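Long-range contact in putative short-chain dehydrogenase/reductase (PDB 5IZ4), which probably acts as an NAD(P)-dependent oxidoreductase of the short-chain dehydrogenase/reductase family, perhaps reducing 3-oxoacyl groups on acyl carrier protein: residues Thr105-Ile116 and Gly166-Ala174. Sequence-based numbering, arbitrary orientation. Where two conformers were deposited one is given.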
loop_
_atom_site.group_PDB
_atom_site.type_symbol
_atom_site.label_atom_id
_atom_site.label_comp_id
_atom_site.label_asym_id
_atom_site.label_seq_id
_atom_site.Cartn_x
_atom_site.Cartn_y
_atom_site.Cartn_z
ATOM N N THR A 105 -2.488 -6.578 24.890
ATOM C CA THR A 105 -3.094 -7.600 24.047
ATOM C C THR A 105 -3.376 -8.822 24.902
ATOM O O THR A 105 -3.125 -8.839 26.110
ATOM C CB THR A 105 -2.203 -7.973 22.858
ATOM O OG1 THR A 105 -2.958 -8.782 21.944
ATOM C CG2 THR A 105 -0.965 -8.735 23.315
ATOM N N ARG A 106 -3.932 -9.840 24.256
ATOM C CA ARG A 106 -4.058 -11.174 24.824
ATOM C C ARG A 106 -4.090 -12.140 23.652
ATOM O O ARG A 106 -4.788 -11.884 22.665
ATOM C CB ARG A 106 -5.321 -11.303 25.679
ATOM C CG ARG A 106 -5.505 -12.669 26.295
ATOM C CD ARG A 106 -6.339 -12.585 27.574
ATOM N NE ARG A 106 -7.676 -12.040 27.342
ATOM C CZ ARG A 106 -8.702 -12.749 26.879
ATOM N NH1 ARG A 106 -8.541 -14.035 26.585
ATOM N NH2 ARG A 106 -9.888 -12.174 26.702
ATOM N N VAL A 107 -3.315 -13.219 23.740
ATOM C CA VAL A 107 -3.250 -14.171 22.635
ATOM C C VAL A 107 -4.567 -14.933 22.548
ATOM O O VAL A 107 -4.966 -15.623 23.496
ATOM C CB VAL A 107 -2.071 -15.138 22.808
ATOM C CG1 VAL A 107 -2.074 -16.174 21.688
ATOM C CG2 VAL A 107 -0.753 -14.380 22.820
ATOM N N ILE A 108 -5.241 -14.808 21.408
ATOM C CA ILE A 108 -6.458 -15.553 21.083
ATOM C C ILE A 108 -6.368 -15.926 19.610
ATOM O O ILE A 108 -6.267 -15.022 18.774
ATOM C CB ILE A 108 -7.728 -14.724 21.325
ATOM C CG1 ILE A 108 -7.750 -14.124 22.733
ATOM C CG2 ILE A 108 -8.964 -15.574 21.081
ATOM C CD1 ILE A 108 -8.837 -13.070 22.903
ATOM N N PRO A 109 -6.409 -17.207 19.242
ATOM C CA PRO A 109 -6.320 -17.566 17.818
ATOM C C PRO A 109 -7.390 -16.863 16.993
ATOM O O PRO A 109 -8.546 -16.755 17.409
ATOM C CB PRO A 109 -6.521 -19.083 17.825
ATOM C CG PRO A 109 -6.054 -19.513 19.197
ATOM C CD PRO A 109 -6.462 -18.392 20.115
ATOM N N HIS A 110 -6.986 -16.374 15.812
ATOM C CA HIS A 110 -7.894 -15.595 14.977
ATOM C C HIS A 110 -9.059 -16.424 14.457
ATOM O O HIS A 110 -10.087 -15.853 14.070
ATOM C CB HIS A 110 -7.148 -14.979 13.783
ATOM C CG HIS A 110 -6.218 -13.856 14.137
ATOM N ND1 HIS A 110 -6.227 -12.648 13.466
ATOM C CD2 HIS A 110 -5.219 -13.770 15.051
ATOM C CE1 HIS A 110 -5.289 -11.862 13.968
ATOM N NE2 HIS A 110 -4.668 -12.515 14.935
ATOM N N ASN A 111 -8.919 -17.750 14.422
ATOM C CA ASN A 111 -9.987 -18.633 13.976
ATOM C C ASN A 111 -10.826 -19.176 15.125
ATOM O O ASN A 111 -11.780 -19.919 14.880
ATOM C CB ASN A 111 -9.409 -19.798 13.162
ATOM C CG ASN A 111 -8.354 -20.580 13.925
ATOM O OD1 ASN A 111 -7.643 -20.029 14.767
ATOM N ND2 ASN A 111 -8.237 -21.871 13.621
ATOM N N ALA A 112 -10.501 -18.827 16.369
ATOM C CA ALA A 112 -11.331 -19.205 17.511
ATOM C C ALA A 112 -12.354 -18.096 17.760
ATOM O O ALA A 112 -12.266 -17.325 18.714
ATOM C CB ALA A 112 -10.465 -19.459 18.737
ATOM N N PHE A 113 -13.329 -18.011 16.843
ATOM C CA PHE A 113 -14.304 -16.920 16.887
ATOM C C PHE A 113 -15.058 -16.878 18.202
ATOM O O PHE A 113 -15.442 -15.795 18.659
ATOM C CB PHE A 113 -15.300 -17.046 15.735
ATOM C CG PHE A 113 -14.675 -16.851 14.403
ATOM C CD1 PHE A 113 -14.545 -15.578 13.868
ATOM C CD2 PHE A 113 -14.178 -17.931 13.696
ATOM C CE1 PHE A 113 -13.947 -15.395 12.638
ATOM C CE2 PHE A 113 -13.573 -17.748 12.464
ATOM C CZ PHE A 113 -13.459 -16.477 11.942
ATOM N N ASP A 114 -15.277 -18.035 18.824
ATOM C CA ASP A 114 -16.020 -18.252 20.053
ATOM C C ASP A 114 -15.245 -17.868 21.304
ATOM O O ASP A 114 -15.773 -18.023 22.408
ATOM C CB ASP A 114 -16.418 -19.737 20.144
ATOM C CG ASP A 114 -15.202 -20.693 20.148
ATOM O OD1 ASP A 114 -14.203 -20.464 19.418
ATOM O OD2 ASP A 114 -15.251 -21.701 20.882
ATOM N N GLN A 115 -13.986 -17.454 21.173
ATOM C CA GLN A 115 -13.129 -17.194 22.323
ATOM C C GLN A 115 -12.680 -15.741 22.407
ATOM O O GLN A 115 -11.769 -15.425 23.178
ATOM C CB GLN A 115 -11.928 -18.140 22.297
ATOM C CG GLN A 115 -12.378 -19.596 22.280
ATOM C CD GLN A 115 -11.269 -20.580 22.594
ATOM O OE1 GLN A 115 -10.102 -20.337 22.301
ATOM N NE2 GLN A 115 -11.637 -21.705 23.201
ATOM N N ILE A 116 -13.303 -14.850 21.650
ATOM C CA ILE A 116 -13.087 -13.419 21.792
ATOM C C ILE A 116 -14.461 -12.764 21.879
ATOM O O ILE A 116 -15.460 -13.328 21.421
ATOM C CB ILE A 116 -12.238 -12.864 20.622
ATOM C CG1 ILE A 116 -11.666 -11.485 20.969
ATOM C CG2 ILE A 116 -13.051 -12.822 19.329
ATOM C CD1 ILE A 116 -10.557 -11.023 20.023
ATOM N N GLY A 166 -3.045 -8.060 9.335
ATOM C CA GLY A 166 -4.112 -8.773 10.029
ATOM C C GLY A 166 -3.693 -10.038 10.750
ATOM O O GLY A 166 -4.533 -10.913 11.004
ATOM N N THR A 167 -2.413 -10.171 11.078
ATOM C CA THR A 167 -1.935 -11.309 11.854
ATOM C C THR A 167 -1.823 -10.908 13.319
ATOM O O THR A 167 -2.572 -10.046 13.786
ATOM C CB THR A 167 -0.593 -11.801 11.317
ATOM O OG1 THR A 167 0.376 -10.751 11.439
ATOM C CG2 THR A 167 -0.731 -12.212 9.848
ATOM N N GLY A 168 -0.912 -11.517 14.063
ATOM C CA GLY A 168 -0.639 -11.042 15.408
ATOM C C GLY A 168 -1.401 -11.790 16.488
ATOM O O GLY A 168 -2.103 -12.778 16.252
ATOM N N SER A 169 -1.262 -11.269 17.712
ATOM C CA SER A 169 -1.692 -12.014 18.895
ATOM C C SER A 169 -3.200 -12.273 18.907
ATOM O O SER A 169 -3.649 -13.322 19.384
ATOM C CB SER A 169 -1.252 -11.266 20.151
ATOM O OG SER A 169 -1.589 -9.893 20.056
ATOM N N SER A 170 -3.999 -11.343 18.382
ATOM C CA SER A 170 -5.439 -11.559 18.289
ATOM C C SER A 170 -6.004 -10.647 17.216
ATOM O O SER A 170 -5.376 -9.665 16.818
ATOM C CB SER A 170 -6.158 -11.278 19.612
ATOM O OG SER A 170 -6.356 -9.878 19.794
ATOM N N ILE A 171 -7.218 -10.972 16.771
ATOM C CA ILE A 171 -7.858 -10.122 15.774
ATOM C C ILE A 171 -8.227 -8.767 16.378
ATOM O O ILE A 171 -8.246 -7.750 15.669
ATOM C CB ILE A 171 -9.075 -10.848 15.164
ATOM C CG1 ILE A 171 -9.517 -10.154 13.868
ATOM C CG2 ILE A 171 -10.232 -10.952 16.168
ATOM C CD1 ILE A 171 -10.727 -10.803 13.208
ATOM N N ALA A 172 -8.513 -8.717 17.689
ATOM C CA ALA A 172 -8.765 -7.429 18.335
ATOM C C ALA A 172 -7.500 -6.582 18.377
ATOM O O ALA A 172 -7.551 -5.356 18.209
ATOM C CB ALA A 172 -9.319 -7.638 19.752
ATOM N N TYR A 173 -6.352 -7.221 18.604
ATOM C CA TYR A 173 -5.084 -6.501 18.572
ATOM C C TYR A 173 -4.792 -5.991 17.167
ATOM O O TYR A 173 -4.443 -4.820 16.970
ATOM C CB TYR A 173 -3.967 -7.426 19.064
ATOM C CG TYR A 173 -2.587 -6.822 19.056
ATOM C CD1 TYR A 173 -2.134 -6.051 20.121
ATOM C CD2 TYR A 173 -1.724 -7.036 17.987
ATOM C CE1 TYR A 173 -0.855 -5.511 20.125
ATOM C CE2 TYR A 173 -0.445 -6.499 17.978
ATOM C CZ TYR A 173 -0.019 -5.735 19.049
ATOM O OH TYR A 173 1.249 -5.196 19.046
ATOM N N ALA A 174 -4.961 -6.852 16.168
ATOM C CA ALA A 174 -4.683 -6.436 14.796
ATOM C C ALA A 174 -5.566 -5.256 14.402
ATOM O O ALA A 174 -5.086 -4.273 13.825
ATOM C CB ALA A 174 -4.890 -7.611 13.845
HETATM O O HOH W 1 -6.716 -9.804 22.455
HETATM O O HOH W 2 -8.350 -13.441 17.853
#
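The carbonyl oxygen of Ser169 takes the backbone N-H of Ile108, with N to O 3.0 Å and 160° at the hydrogen, and the CA-H of Val107 also points at it. Two to three residues earlier, Thr105 OG1 and Ser169 OG share a short hydrogen bond of 2.6 Å. Thr105 reaches it with OG1 trans to its own nitrogen (chi1 -169°), while its CB rests 3.3 Å from CD1 of Tyr173; Ser169 OG lies over one face of that tyrosine ring, toward the rim.

Ser170 is the N-cap of helix 171-191. Its OG accepts from Tyr173 N at 2.9 Å and donates to a water, 2.7 Å from that OG, which in turn donates to Arg106 O. A second water joins Ile171 N to Ile108 O, so two ordered waters link the start of the helix to the loop.

His110 is held at two ends: NE2 gives a bent bond to Gly168 O (2.9 Å, 139°), approaching from above the carbonyl plane, and ND1 bonds Ser186 OG of the second subunit. Ile171 N sits over one face of the imidazole. Farther on, Ile116 CD1 packs 3.6 Å from Ala172 CB.

The loop after strand 97-100 thus covers the start of the helix carrying Tyr173, first residue of the Tyr-X-X-X-Lys signature, its side chain about 6 Å from the bound ADP, beside the nucleotide site of this SDR Rossmann fold.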